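Local structure of beta-ketoacyl synthase (Burkholderia phymatum, 4EWG) at residues 60-66 with 79-83; 348-352 with 392-396; 233-237 with 337-341; 353-359 with 407-411; 188-194 with 240-246. The protein probably catalyses the condensation that forms 3-oxoacyl-[acyl-carrier-protein]. All blocks are in the same frame, centred on the assembly; numbering follows the deposited sequence.

Contact 1 (60-66 with 79-83); sequences FAQPADW and MYAVR
Phe60 and Tyr80 form a T-shaped aromatic pair: the CD1-CE1 edge of Tyr80 is directed at one face of Phe60, with ring centroids 5.1 Å apart and planes at 67°. Phe60 is carried over the helix by a first torsion that sets CG trans to its backbone N (chi1 173°), and the far rim of its ring then reaches Met79, where Phe60 CE1 is 3.9 Å from Met79 CB.

The second aromatic contact belongs to Trp66. A methyl of Val82 lies over the face of its six-membered ring in a CH-pi contact, CG1 being 4.1 Å from the centroid and 28° off the normal. The rim of the same indole meets backbone: Trp66 CH2 is 3.6 Å from Met79 O, an oxygen that already accepts the helical bond from Arg83 N.

Aliphatic and sulfur contacts complete the interface. Gln62 CG lies 3.3 Å from Met79 SD, and Pro63 CG sits over one face of the Arg83 guanidinium, 4.1 Å from Arg83 CD.

The polar ends find their partners elsewhere. Trp66 NE1 and Arg83 NH1 both bind the carboxylate of Glu86, one turn along helix 76-92, and Tyr80 OH joins Arg76 and Glu237. The loop 60-66 is therefore held against the helix by rings and aliphatic carbons, while Glu86 supplies a polar anchor shared by loop and helix.

Contact 2 (348-352 with 392-396); sequences EAWWT and VMSNN
A helix of the central layer of the five-layered thiolase fold packs here on strand 391-398, bringing Glu348 and Thr352, on helix 344-358, against Val392, Ser394 and Asn396. The axes of the two short segments run nearly antiparallel, at 161°, and approach to 8.9 Å. Val392, Ser394 and Asn396, alternate residues of the strand, direct their side chains at the helix.

At one end the meeting is apolar: Thr352 CG2 touches Val392 CG2 at 3.8 Å, and the two side chains run alongside one another, oppositely directed. The threonine methyl is trans to its own backbone N (chi1 of OG1 -64°), which turns OG1 back to the helix, where it donates to Glu348 O at 2.7 Å. That oxygen also accepts from Thr352 N, the two donors arriving from opposite faces of the carbonyl plane.

Toward the other end a water joins the elements. It lies 2.7 Å from both Glu348 OE1 and Asn395 O, either of which may accept from it, and is hydrogen-bonded to Ser394 OG at 2.8 Å. The second carboxylate oxygen, Glu348 OE2, forms a salt bridge with Lys334.

Helix and strand are thus linked by the methyl pair and by a shared carboxylate: one of its oxygens is bridged to the strand through the water while the other pairs with Lys334.

Contact 3 (233-237 with 337-341); sequences LVVGE and VGHTL
His339 holds its imidazole with CG trans to the backbone N (chi1 -172°), while Leu233 has CG between its backbone N and carbonyl carbon; these settings bring Leu233 CD2 to the edge of the imidazole, 4.0 Å from His339 CD2. Leu341, folded back with positive phi, lays CD2 over the centre of the same ring, and its N-H donates to His339 ND1 from a position tilted out of the ring plane. On its other branch, Leu341 CD1 meets Val235 CG1 at 4.0 Å.

Between the backbones, Val235 and His339 form a single beta bridge joining two loops whose end-to-end directions are nearly perpendicular. His339 N donates to Val234 O at 2.7 Å, almost straight at 172° and nearly collinear with the carbonyl. The return bond, Gly236 N to His339 O at 2.8 Å, is equally straight at hydrogen, but its donor stands 56° above the carbonyl plane. Within the ketosynthase fold this bridge ties the approach to strand 238-246 to the turn between helices 334-337 and 344-358. Two glycines lie at the closest approach, with no side chain between the backbones: Gly338 CA is 3.3 Å from Val234 O, and Gly236 CA is 4.0 Å from Val337 O.

Beyond the bridge, a water receives a weak bond from Glu237 N and donates to Val337 O at 2.6 Å. The Glu237 carboxylate turns elsewhere, accepting, besides Tyr80 OH, the backbone N-H groups of Leu57 and Leu198.

Contact 4 (353-359 with 407-411); sequences IEMMKRN and IFRRV
A Schellman motif closes helix 344-358 at Asn359, and the side chain of this residue meets Arg410, in the segment 407-411, where the last turn of this central-layer helix of the thiolase fold packs on the strand. The short helix and strand axes cross at -35°, 10.2 Å apart at their closest.

Deeper in, Ile353 packs on Phe408 at about a right angle. Its CD1 stands over the centre of the ring, 4.2 Å from the centroid and 7° off the normal, in a CH-pi contact. Strand 8-16 adds Ile10 to the same apolar cluster.

Met356 comes next along the helix and runs antiparallel to the Arg410 side chain, with Met356 CG 3.4 Å from Arg410 CD. A bend at chi3 takes its terminal methyl to the strand backbone, where CE lies 3.6 Å from Arg409 O.

Arg410 bends at chi2 (75°), which brings its guanidinium against the carbonyls of the last helical turn. There the group has a salt bridge from NH1 to Asp388 and a further NH1 bond to Ala389 O, outside these segments. The positive charge near the helix C-terminus would be favourably placed toward the carbonyls there: Met356 O sits over the guanidinium face, 3.3 Å from Arg410 CZ. Asn359 OD1, its amide plane nearly perpendicular to the guanidinium, accepts two weak, bent bonds, each of 3.0 Å, from Arg410 NH1 and NH2.

Contact 5 (188-194 with 240-246); sequences TLMLAGG and ATLVLEE
Thr188 starts the pairing by accepting from Glu246 N through its carbonyl O, a 3.0 Å bond nearly collinear with the C=O. Glu246 itself is the N-cap of helix 247-252, its carboxylate receiving the N-H groups of Glu248 and His249.

Leu189 faces Glu245 in a non-hydrogen-bonded pair, and their side chains lie alongside each other, pointing the same way. Leu189 CD2 is 3.5 Å from Glu245 CG, and the methyl lies along the glutamate chain, as close to CD as to CG. The extended Glu245 chain, with CG trans to the backbone N (chi1 -178°), delivers its carboxylate to Thr11, Arg253 and His249; this last residue is a calcium ligand in a structure of the protein, though no calcium is bound to this chain.

Met190 exchanges two bonds with Leu244, of which Leu244 N to Met190 O is 2.9 Å. Leu191 then shares its face with Val243, their branches side by side and Leu191 CD2 3.7 Å from Val243 CG2; helix 76-92 covers this face.

Ala192 pairs with Leu242 through two bonds, the shorter being Leu242 N to Ala192 O at 2.8 Å. On that face Ala192 CB touches Leu244 CD1 at 4.2 Å, and helix 170-183 packs above. Gly193 comes close to Thr241, its CA within 3.1 Å of Ala240 O. Gly194 completes the pairing with two longer bonds to Ala240.

Antiparallel strands 189-196 and 238-246, with helix 170-183 of the middle layer on one face and helix 76-92 on the outer side, are characteristic of the five-layered alpha-beta-alpha-beta-alpha core of the thiolase-like fold.

Overall arrangement
Contacts 2, 4 and 5 all reach the large mixed sheet, whose strands run through both beta layers. Contacts 2 and 4 share helix 344-358, with centres 9 Å apart, and are joined in the sheet by Val392 O and Phe408 N at 2.9 Å. Contact 2 also packs on contact 5, Trp350 CE3 lying 3.9 Å from Ala240 CB. Contact 3 adjoins contact 5 in sequence, touches contact 2 through Val337 and Trp351, and reaches contact 1 through Glu237 OE1 and Tyr80 OH at 2.7 Å. Contacts 1 and 4 are farthest apart, with centres 28 Å apart. Contact 5 alone borders His249, a calcium ligand in a structure of this protein but without calcium in this chain, the side chains of Glu245 and His249 being about 3 Å apart.

Contact 1 (60-66 with 79-83)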
# COMPACT_ATOMS: atom_id res chain seq x y z
N PHE A 60 5.03 -4.99 -26.04
CA PHE A 60 5.93 -4.40 -25.10
C PHE A 60 7.16 -5.28 -25.13
O PHE A 60 7.04 -6.49 -25.06
CB PHE A 60 5.32 -4.39 -23.69
CG PHE A 60 6.27 -3.94 -22.62
CD1 PHE A 60 7.10 -4.86 -21.97
CD2 PHE A 60 6.35 -2.60 -22.27
CE1 PHE A 60 8.00 -4.44 -21.02
CE2 PHE A 60 7.22 -2.19 -21.29
CZ PHE A 60 8.05 -3.10 -20.66
N ALA A 61 8.31 -4.68 -25.25
CA ALA A 61 9.56 -5.39 -25.02
C ALA A 61 10.43 -4.51 -24.15
O ALA A 61 10.48 -3.28 -24.34
CB ALA A 61 10.27 -5.75 -26.33
N GLN A 62 11.07 -5.14 -23.18
CA GLN A 62 12.05 -4.47 -22.33
C GLN A 62 13.03 -3.75 -23.17
O GLN A 62 13.46 -4.29 -24.18
CB GLN A 62 12.88 -5.46 -21.55
CG GLN A 62 12.10 -6.25 -20.57
CD GLN A 62 12.81 -7.53 -20.25
OE1 GLN A 62 12.22 -8.64 -20.33
NE2 GLN A 62 14.12 -7.40 -19.93
N PRO A 63 13.42 -2.55 -22.76
CA PRO A 63 14.57 -1.92 -23.38
C PRO A 63 15.77 -2.83 -23.31
O PRO A 63 15.96 -3.53 -22.33
CB PRO A 63 14.77 -0.66 -22.54
CG PRO A 63 13.39 -0.33 -22.10
CD PRO A 63 12.73 -1.64 -21.84
N ALA A 64 16.55 -2.82 -24.38
CA ALA A 64 17.72 -3.69 -24.51
C ALA A 64 18.80 -3.43 -23.44
O ALA A 64 19.48 -4.35 -23.00
CB ALA A 64 18.31 -3.51 -25.92
N ASP A 65 18.95 -2.18 -23.03
CA ASP A 65 19.99 -1.80 -22.10
C ASP A 65 19.62 -1.99 -20.61
O ASP A 65 20.37 -1.55 -19.73
CB ASP A 65 20.39 -0.35 -22.39
CG ASP A 65 19.32 0.64 -21.93
OD1 ASP A 65 18.11 0.31 -21.92
OD2 ASP A 65 19.72 1.77 -21.55
N TRP A 66 18.47 -2.62 -20.30
CA TRP A 66 18.16 -2.95 -18.90
C TRP A 66 19.00 -4.11 -18.53
O TRP A 66 18.93 -5.15 -19.17
CB TRP A 66 16.69 -3.28 -18.69
CG TRP A 66 15.81 -2.08 -18.74
CD1 TRP A 66 16.17 -0.78 -19.12
CD2 TRP A 66 14.37 -2.02 -18.48
NE1 TRP A 66 15.09 0.04 -19.08
CE2 TRP A 66 13.98 -0.64 -18.70
CE3 TRP A 66 13.40 -2.95 -18.10
CZ2 TRP A 66 12.68 -0.22 -18.53
CZ3 TRP A 66 12.09 -2.49 -17.93
CH2 TRP A 66 11.75 -1.15 -18.14
N MET A 79 7.71 -4.20 -14.86
CA MET A 79 8.37 -3.71 -16.09
C MET A 79 7.66 -2.50 -16.70
O MET A 79 8.31 -1.52 -17.10
CB MET A 79 8.53 -4.80 -17.13
CG MET A 79 9.50 -5.87 -16.70
SD MET A 79 10.01 -6.94 -18.05
CE MET A 79 8.47 -7.79 -18.47
N TYR A 80 6.33 -2.54 -16.73
CA TYR A 80 5.56 -1.37 -17.19
C TYR A 80 5.86 -0.15 -16.30
O TYR A 80 6.12 0.94 -16.78
CB TYR A 80 4.07 -1.62 -17.14
CG TYR A 80 3.51 -2.76 -17.98
CD1 TYR A 80 4.26 -3.44 -18.94
CD2 TYR A 80 2.18 -3.14 -17.82
CE1 TYR A 80 3.70 -4.46 -19.70
CE2 TYR A 80 1.63 -4.16 -18.57
CZ TYR A 80 2.38 -4.80 -19.51
OH TYR A 80 1.77 -5.82 -20.26
N ALA A 81 5.84 -0.39 -14.99
CA ALA A 81 6.01 0.66 -14.00
C ALA A 81 7.39 1.32 -14.19
O ALA A 81 7.49 2.54 -14.22
CB ALA A 81 5.88 0.09 -12.59
N VAL A 82 8.43 0.49 -14.32
CA VAL A 82 9.79 0.98 -14.50
C VAL A 82 9.96 1.74 -15.83
O VAL A 82 10.53 2.82 -15.86
CB VAL A 82 10.81 -0.15 -14.40
CG1 VAL A 82 12.19 0.33 -14.79
CG2 VAL A 82 10.83 -0.72 -12.98
N ARG A 83 9.34 1.24 -16.89
CA ARG A 83 9.45 1.89 -18.17
C ARG A 83 8.76 3.26 -18.14
O ARG A 83 9.29 4.24 -18.65
CB ARG A 83 8.85 0.99 -19.25
CG ARG A 83 8.88 1.60 -20.64
CD ARG A 83 10.27 2.04 -21.02
NE ARG A 83 10.31 2.49 -22.40
CZ ARG A 83 11.26 3.26 -22.91
NH1 ARG A 83 12.26 3.68 -22.14
NH2 ARG A 83 11.22 3.62 -24.20

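Contact 2 (348-352 with 392-396)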
# COMPACT_ATOMS: atom_id res chain seq x y z
N GLU A 348 -4.76 8.67 -16.37
CA GLU A 348 -5.80 9.69 -16.52
C GLU A 348 -5.34 11.05 -16.04
O GLU A 348 -5.71 12.05 -16.64
CB GLU A 348 -7.10 9.26 -15.82
CG GLU A 348 -7.77 8.11 -16.58
CD GLU A 348 -8.72 7.28 -15.74
OE1 GLU A 348 -9.21 7.75 -14.73
OE2 GLU A 348 -9.02 6.14 -16.14
N ALA A 349 -4.52 11.09 -14.98
CA ALA A 349 -3.99 12.36 -14.52
C ALA A 349 -3.08 12.94 -15.63
O ALA A 349 -3.22 14.10 -16.03
CB ALA A 349 -3.25 12.18 -13.21
N TRP A 350 -2.18 12.11 -16.11
CA TRP A 350 -1.22 12.48 -17.17
C TRP A 350 -1.96 13.05 -18.37
O TRP A 350 -1.73 14.20 -18.77
CB TRP A 350 -0.41 11.24 -17.53
CG TRP A 350 0.39 11.31 -18.79
CD1 TRP A 350 0.88 12.42 -19.41
CD2 TRP A 350 0.88 10.18 -19.57
NE1 TRP A 350 1.56 12.07 -20.56
CE2 TRP A 350 1.60 10.74 -20.69
CE3 TRP A 350 0.72 8.81 -19.49
CZ2 TRP A 350 2.17 9.96 -21.65
CZ3 TRP A 350 1.30 8.03 -20.46
CH2 TRP A 350 2.01 8.58 -21.51
N TRP A 351 -2.89 12.27 -18.93
CA TRP A 351 -3.62 12.69 -20.14
C TRP A 351 -4.46 13.89 -19.89
O TRP A 351 -4.58 14.73 -20.77
CB TRP A 351 -4.44 11.55 -20.68
CG TRP A 351 -3.57 10.43 -21.25
CD1 TRP A 351 -2.20 10.29 -21.11
CD2 TRP A 351 -3.98 9.29 -22.03
NE1 TRP A 351 -1.77 9.18 -21.73
CE2 TRP A 351 -2.80 8.53 -22.29
CE3 TRP A 351 -5.19 8.85 -22.53
CZ2 TRP A 351 -2.83 7.37 -23.03
CZ3 TRP A 351 -5.22 7.66 -23.26
CH2 TRP A 351 -4.06 6.94 -23.51
N THR A 352 -5.05 14.01 -18.69
CA THR A 352 -5.81 15.21 -18.33
C THR A 352 -4.93 16.49 -18.34
O THR A 352 -5.39 17.54 -18.76
CB THR A 352 -6.51 15.05 -16.96
OG1 THR A 352 -7.46 14.01 -17.06
CG2 THR A 352 -7.23 16.31 -16.53
N VAL A 392 -8.34 21.95 -13.56
CA VAL A 392 -9.03 20.73 -13.88
C VAL A 392 -9.02 19.76 -12.72
O VAL A 392 -8.18 19.84 -11.82
CB VAL A 392 -8.44 20.09 -15.14
CG1 VAL A 392 -8.61 21.08 -16.31
CG2 VAL A 392 -7.00 19.72 -14.91
N MET A 393 -10.00 18.85 -12.74
CA MET A 393 -10.13 17.82 -11.73
C MET A 393 -10.14 16.42 -12.39
O MET A 393 -10.77 16.22 -13.45
CB MET A 393 -11.41 18.03 -10.92
CG MET A 393 -11.67 16.99 -9.84
SD MET A 393 -13.20 17.32 -8.90
CE MET A 393 -12.59 18.45 -7.66
N SER A 394 -9.45 15.46 -11.75
CA SER A 394 -9.51 14.07 -12.20
C SER A 394 -9.90 13.20 -11.03
O SER A 394 -9.24 13.22 -9.98
CB SER A 394 -8.19 13.59 -12.76
OG SER A 394 -8.31 12.24 -13.22
N ASN A 395 -10.98 12.44 -11.21
CA ASN A 395 -11.58 11.63 -10.14
C ASN A 395 -11.45 10.14 -10.41
O ASN A 395 -11.33 9.70 -11.55
CB ASN A 395 -13.06 11.96 -10.00
CG ASN A 395 -13.29 13.34 -9.45
OD1 ASN A 395 -12.52 13.81 -8.59
ND2 ASN A 395 -14.37 14.02 -9.92
N ASN A 396 -11.42 9.37 -9.33
CA ASN A 396 -11.35 7.90 -9.40
C ASN A 396 -12.00 7.33 -8.18
O ASN A 396 -11.88 7.88 -7.07
CB ASN A 396 -9.89 7.40 -9.47
CG ASN A 396 -9.16 7.92 -10.68
OD1 ASN A 396 -9.27 7.34 -11.81
ND2 ASN A 396 -8.40 8.98 -10.48
O HOH W 1 -10.05 10.18 -13.88

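Contact 3 (233-237 with 337-341)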
# COMPACT_ATOMS: atom_id res chain seq x y z
N LEU A 233 -17.80 -2.67 -18.10
CA LEU A 233 -16.46 -2.15 -18.38
C LEU A 233 -15.66 -3.09 -19.24
O LEU A 233 -16.08 -4.22 -19.50
CB LEU A 233 -15.70 -1.91 -17.06
CG LEU A 233 -15.38 -3.07 -16.10
CD1 LEU A 233 -14.18 -3.93 -16.54
CD2 LEU A 233 -15.15 -2.51 -14.70
N VAL A 234 -14.53 -2.61 -19.71
CA VAL A 234 -13.53 -3.45 -20.35
C VAL A 234 -12.20 -3.18 -19.66
O VAL A 234 -11.78 -2.04 -19.50
CB VAL A 234 -13.45 -3.17 -21.87
CG1 VAL A 234 -12.31 -3.96 -22.51
CG2 VAL A 234 -14.81 -3.44 -22.54
N VAL A 235 -11.55 -4.26 -19.26
CA VAL A 235 -10.28 -4.21 -18.56
C VAL A 235 -9.11 -3.96 -19.52
O VAL A 235 -9.01 -4.58 -20.56
CB VAL A 235 -10.07 -5.53 -17.82
CG1 VAL A 235 -8.66 -5.67 -17.34
CG2 VAL A 235 -11.07 -5.57 -16.66
N GLY A 236 -8.26 -3.02 -19.13
CA GLY A 236 -7.04 -2.71 -19.86
C GLY A 236 -5.80 -2.89 -19.00
O GLY A 236 -5.83 -3.60 -17.98
N GLU A 237 -4.70 -2.27 -19.43
CA GLU A 237 -3.42 -2.42 -18.75
C GLU A 237 -2.46 -1.30 -19.06
O GLU A 237 -2.75 -0.43 -19.92
CB GLU A 237 -2.80 -3.78 -19.10
CG GLU A 237 -2.40 -3.95 -20.56
CD GLU A 237 -1.61 -5.21 -20.83
OE1 GLU A 237 -0.94 -5.67 -19.94
OE2 GLU A 237 -1.65 -5.77 -21.94
N VAL A 337 -9.14 3.47 -23.76
CA VAL A 337 -8.17 2.49 -23.28
C VAL A 337 -8.77 1.48 -22.30
O VAL A 337 -8.05 0.63 -21.75
CB VAL A 337 -6.93 3.16 -22.63
CG1 VAL A 337 -6.25 4.03 -23.66
CG2 VAL A 337 -7.30 3.98 -21.41
N GLY A 338 -10.08 1.56 -22.07
CA GLY A 338 -10.70 0.70 -21.08
C GLY A 338 -10.38 1.14 -19.65
O GLY A 338 -9.85 2.25 -19.43
N HIS A 339 -10.69 0.27 -18.69
CA HIS A 339 -10.37 0.49 -17.30
C HIS A 339 -9.03 -0.13 -17.04
O HIS A 339 -8.91 -1.36 -16.96
CB HIS A 339 -11.43 -0.15 -16.42
CG HIS A 339 -11.29 0.17 -14.98
ND1 HIS A 339 -10.15 0.64 -14.46
CD2 HIS A 339 -12.20 0.08 -13.92
CE1 HIS A 339 -10.32 0.82 -13.14
NE2 HIS A 339 -11.56 0.48 -12.82
N THR A 340 -8.00 0.71 -16.94
CA THR A 340 -6.62 0.24 -16.87
C THR A 340 -6.21 -0.08 -15.40
O THR A 340 -5.03 -0.23 -15.11
CB THR A 340 -5.66 1.27 -17.49
OG1 THR A 340 -5.82 2.53 -16.84
CG2 THR A 340 -5.90 1.43 -19.01
N LEU A 341 -7.21 -0.15 -14.52
CA LEU A 341 -7.07 -0.64 -13.15
C LEU A 341 -6.03 0.13 -12.33
O LEU A 341 -6.16 1.34 -12.14
CB LEU A 341 -6.82 -2.15 -13.17
CG LEU A 341 -7.94 -2.97 -13.84
CD1 LEU A 341 -7.58 -4.44 -13.74
CD2 LEU A 341 -9.32 -2.70 -13.32
O HOH W 2 -5.62 -0.36 -21.96

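Contact 4 (353-359 with 407-411)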
# COMPACT_ATOMS: atom_id res chain seq x y z
N ILE A 353 -3.69 16.39 -17.88
CA ILE A 353 -2.76 17.52 -17.92
C ILE A 353 -2.33 17.84 -19.37
O ILE A 353 -2.25 19.00 -19.75
CB ILE A 353 -1.51 17.27 -17.07
CG1 ILE A 353 -1.87 17.22 -15.58
CG2 ILE A 353 -0.50 18.38 -17.25
CD1 ILE A 353 -0.75 16.67 -14.74
N GLU A 354 -2.11 16.81 -20.17
CA GLU A 354 -1.79 17.00 -21.57
C GLU A 354 -2.93 17.70 -22.31
O GLU A 354 -2.70 18.60 -23.11
CB GLU A 354 -1.51 15.66 -22.26
CG GLU A 354 -0.36 14.88 -21.66
CD GLU A 354 1.01 15.33 -22.12
OE1 GLU A 354 1.21 16.53 -22.37
OE2 GLU A 354 1.91 14.45 -22.21
N MET A 355 -4.17 17.30 -22.03
CA MET A 355 -5.31 17.91 -22.64
C MET A 355 -5.46 19.35 -22.17
O MET A 355 -5.69 20.26 -22.99
CB MET A 355 -6.55 17.11 -22.33
CG MET A 355 -6.54 15.76 -23.02
SD MET A 355 -8.11 14.89 -22.89
CE MET A 355 -8.19 14.64 -21.12
N MET A 356 -5.30 19.58 -20.88
CA MET A 356 -5.36 20.93 -20.32
C MET A 356 -4.37 21.85 -20.97
O MET A 356 -4.71 22.96 -21.30
CB MET A 356 -5.13 20.94 -18.80
CG MET A 356 -5.00 22.34 -18.20
SD MET A 356 -5.04 22.39 -16.41
CE MET A 356 -3.39 21.90 -15.94
N LYS A 357 -3.12 21.39 -21.15
CA LYS A 357 -2.08 22.24 -21.78
C LYS A 357 -2.45 22.65 -23.18
O LYS A 357 -2.02 23.70 -23.64
CB LYS A 357 -0.74 21.53 -21.86
CG LYS A 357 0.04 21.50 -20.55
CD LYS A 357 1.15 20.45 -20.59
CE LYS A 357 2.39 20.95 -21.32
NZ LYS A 357 3.30 19.83 -21.73
N ARG A 358 -3.26 21.85 -23.85
CA ARG A 358 -3.57 22.12 -25.25
C ARG A 358 -4.96 22.63 -25.52
O ARG A 358 -5.35 22.78 -26.67
CB ARG A 358 -3.30 20.86 -26.04
CG ARG A 358 -1.86 20.44 -25.92
CD ARG A 358 -1.59 19.12 -26.63
NE ARG A 358 -0.16 18.81 -26.62
CZ ARG A 358 0.54 18.41 -25.56
NH1 ARG A 358 -0.02 18.26 -24.35
NH2 ARG A 358 1.82 18.14 -25.70
N ASN A 359 -5.71 22.96 -24.47
CA ASN A 359 -7.10 23.42 -24.62
C ASN A 359 -8.00 22.48 -25.43
O ASN A 359 -8.95 22.93 -26.13
CB ASN A 359 -7.14 24.82 -25.26
CG ASN A 359 -6.53 25.88 -24.37
OD1 ASN A 359 -6.38 25.69 -23.16
ND2 ASN A 359 -6.19 27.01 -24.96
N ILE A 407 -6.91 17.86 -8.03
CA ILE A 407 -7.02 19.12 -8.74
C ILE A 407 -5.63 19.63 -9.23
O ILE A 407 -4.69 19.82 -8.42
CB ILE A 407 -7.69 20.22 -7.87
CG1 ILE A 407 -9.11 19.78 -7.46
CG2 ILE A 407 -7.75 21.54 -8.65
CD1 ILE A 407 -9.82 20.69 -6.47
N PHE A 408 -5.55 19.88 -10.55
CA PHE A 408 -4.35 20.41 -11.18
C PHE A 408 -4.58 21.87 -11.64
O PHE A 408 -5.62 22.21 -12.22
CB PHE A 408 -3.97 19.55 -12.38
CG PHE A 408 -3.76 18.12 -12.05
CD1 PHE A 408 -2.74 17.74 -11.20
CD2 PHE A 408 -4.60 17.14 -12.55
CE1 PHE A 408 -2.55 16.42 -10.86
CE2 PHE A 408 -4.41 15.81 -12.22
CZ PHE A 408 -3.38 15.44 -11.37
N ARG A 409 -3.60 22.70 -11.38
CA ARG A 409 -3.66 24.09 -11.79
C ARG A 409 -2.89 24.29 -13.10
O ARG A 409 -1.79 23.74 -13.29
CB ARG A 409 -3.10 25.01 -10.70
CG ARG A 409 -2.87 26.40 -11.22
CD ARG A 409 -2.52 27.43 -10.17
NE ARG A 409 -2.87 28.71 -10.74
CZ ARG A 409 -2.92 29.84 -10.06
NH1 ARG A 409 -2.57 29.89 -8.78
NH2 ARG A 409 -3.29 30.95 -10.67
N ARG A 410 -3.48 25.06 -14.00
CA ARG A 410 -2.82 25.40 -15.28
C ARG A 410 -1.53 26.12 -14.99
O ARG A 410 -1.45 26.89 -14.06
CB ARG A 410 -3.75 26.30 -16.12
CG ARG A 410 -3.29 26.55 -17.56
CD ARG A 410 -3.52 25.35 -18.45
NE ARG A 410 -3.24 25.64 -19.86
CZ ARG A 410 -4.13 26.12 -20.75
NH1 ARG A 410 -5.40 26.39 -20.42
NH2 ARG A 410 -3.74 26.35 -22.00
N VAL A 411 -0.51 25.83 -15.77
CA VAL A 411 0.72 26.62 -15.76
C VAL A 411 0.89 27.05 -17.20
O VAL A 411 1.25 26.25 -18.07
CB VAL A 411 1.94 25.83 -15.31
CG1 VAL A 411 3.23 26.60 -15.70
CG2 VAL A 411 1.83 25.54 -13.80

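Contact 5 (188-194 with 240-246)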
# COMPACT_ATOMS: atom_id res chain seq x y z
N THR A 188 11.94 15.94 -1.50
CA THR A 188 12.04 17.00 -2.49
C THR A 188 11.38 16.58 -3.79
O THR A 188 10.81 17.40 -4.49
CB THR A 188 13.50 17.34 -2.82
OG1 THR A 188 14.16 17.78 -1.63
CG2 THR A 188 13.58 18.45 -3.85
N LEU A 189 11.48 15.30 -4.11
CA LEU A 189 10.95 14.74 -5.33
C LEU A 189 10.28 13.43 -5.04
O LEU A 189 10.62 12.77 -4.09
CB LEU A 189 12.09 14.50 -6.33
CG LEU A 189 12.71 15.78 -6.89
CD1 LEU A 189 14.23 15.85 -6.61
CD2 LEU A 189 12.34 15.95 -8.37
N MET A 190 9.34 13.05 -5.90
CA MET A 190 8.67 11.75 -5.82
C MET A 190 8.34 11.29 -7.22
O MET A 190 7.87 12.09 -8.06
CB MET A 190 7.36 11.81 -5.01
CG MET A 190 7.49 12.06 -3.51
SD MET A 190 8.29 10.72 -2.60
CE MET A 190 6.95 9.53 -2.33
N LEU A 191 8.61 10.01 -7.50
CA LEU A 191 7.96 9.31 -8.60
C LEU A 191 6.61 8.81 -8.07
O LEU A 191 6.55 8.18 -7.02
CB LEU A 191 8.79 8.14 -9.07
CG LEU A 191 10.19 8.54 -9.61
CD1 LEU A 191 10.92 7.29 -10.00
CD2 LEU A 191 10.11 9.55 -10.77
N ALA A 192 5.53 9.13 -8.76
CA ALA A 192 4.21 8.66 -8.35
C ALA A 192 3.49 8.10 -9.56
O ALA A 192 3.43 8.72 -10.60
CB ALA A 192 3.41 9.78 -7.72
N GLY A 193 2.93 6.91 -9.40
CA GLY A 193 2.20 6.30 -10.47
C GLY A 193 1.45 5.06 -10.09
O GLY A 193 1.29 4.73 -8.89
N GLY A 194 0.95 4.39 -11.12
CA GLY A 194 0.24 3.14 -10.97
C GLY A 194 0.43 2.30 -12.19
O GLY A 194 0.75 2.82 -13.26
N ALA A 240 1.68 4.48 -15.78
CA ALA A 240 1.91 5.91 -15.98
C ALA A 240 2.60 6.44 -14.71
O ALA A 240 2.28 6.01 -13.59
CB ALA A 240 0.60 6.67 -16.26
N THR A 241 3.58 7.31 -14.91
CA THR A 241 4.31 7.89 -13.82
C THR A 241 4.36 9.41 -14.00
O THR A 241 4.64 9.92 -15.11
CB THR A 241 5.77 7.38 -13.78
OG1 THR A 241 5.79 5.95 -13.68
CG2 THR A 241 6.52 7.99 -12.57
N LEU A 242 4.14 10.13 -12.90
CA LEU A 242 4.43 11.56 -12.85
C LEU A 242 5.62 11.82 -11.93
O LEU A 242 5.79 11.15 -10.87
CB LEU A 242 3.25 12.36 -12.37
CG LEU A 242 1.91 12.18 -13.05
CD1 LEU A 242 0.85 12.98 -12.28
CD2 LEU A 242 2.03 12.66 -14.48
N VAL A 243 6.48 12.75 -12.34
CA VAL A 243 7.55 13.26 -11.48
C VAL A 243 6.97 14.51 -10.76
O VAL A 243 6.66 15.52 -11.38
CB VAL A 243 8.82 13.64 -12.26
CG1 VAL A 243 9.82 14.26 -11.32
CG2 VAL A 243 9.41 12.42 -12.98
N LEU A 244 6.81 14.41 -9.46
CA LEU A 244 6.36 15.54 -8.66
C LEU A 244 7.60 16.14 -8.05
O LEU A 244 8.56 15.42 -7.72
CB LEU A 244 5.43 15.08 -7.52
CG LEU A 244 3.94 14.81 -7.78
CD1 LEU A 244 3.78 13.80 -8.92
CD2 LEU A 244 3.28 14.28 -6.50
N GLU A 245 7.58 17.46 -7.88
CA GLU A 245 8.79 18.15 -7.47
C GLU A 245 8.43 19.40 -6.70
O GLU A 245 7.52 20.13 -7.09
CB GLU A 245 9.59 18.47 -8.70
CG GLU A 245 10.91 19.16 -8.43
CD GLU A 245 11.82 19.21 -9.66
OE1 GLU A 245 11.43 18.69 -10.74
OE2 GLU A 245 12.93 19.76 -9.53
N GLU A 246 9.15 19.65 -5.61
CA GLU A 246 8.94 20.86 -4.85
C GLU A 246 9.20 22.07 -5.77
O GLU A 246 10.11 22.05 -6.59
CB GLU A 246 9.83 20.90 -3.61
CG GLU A 246 9.59 22.07 -2.68
CD GLU A 246 10.34 23.32 -3.06
OE1 GLU A 246 11.48 23.21 -3.55
OE2 GLU A 246 9.79 24.43 -2.88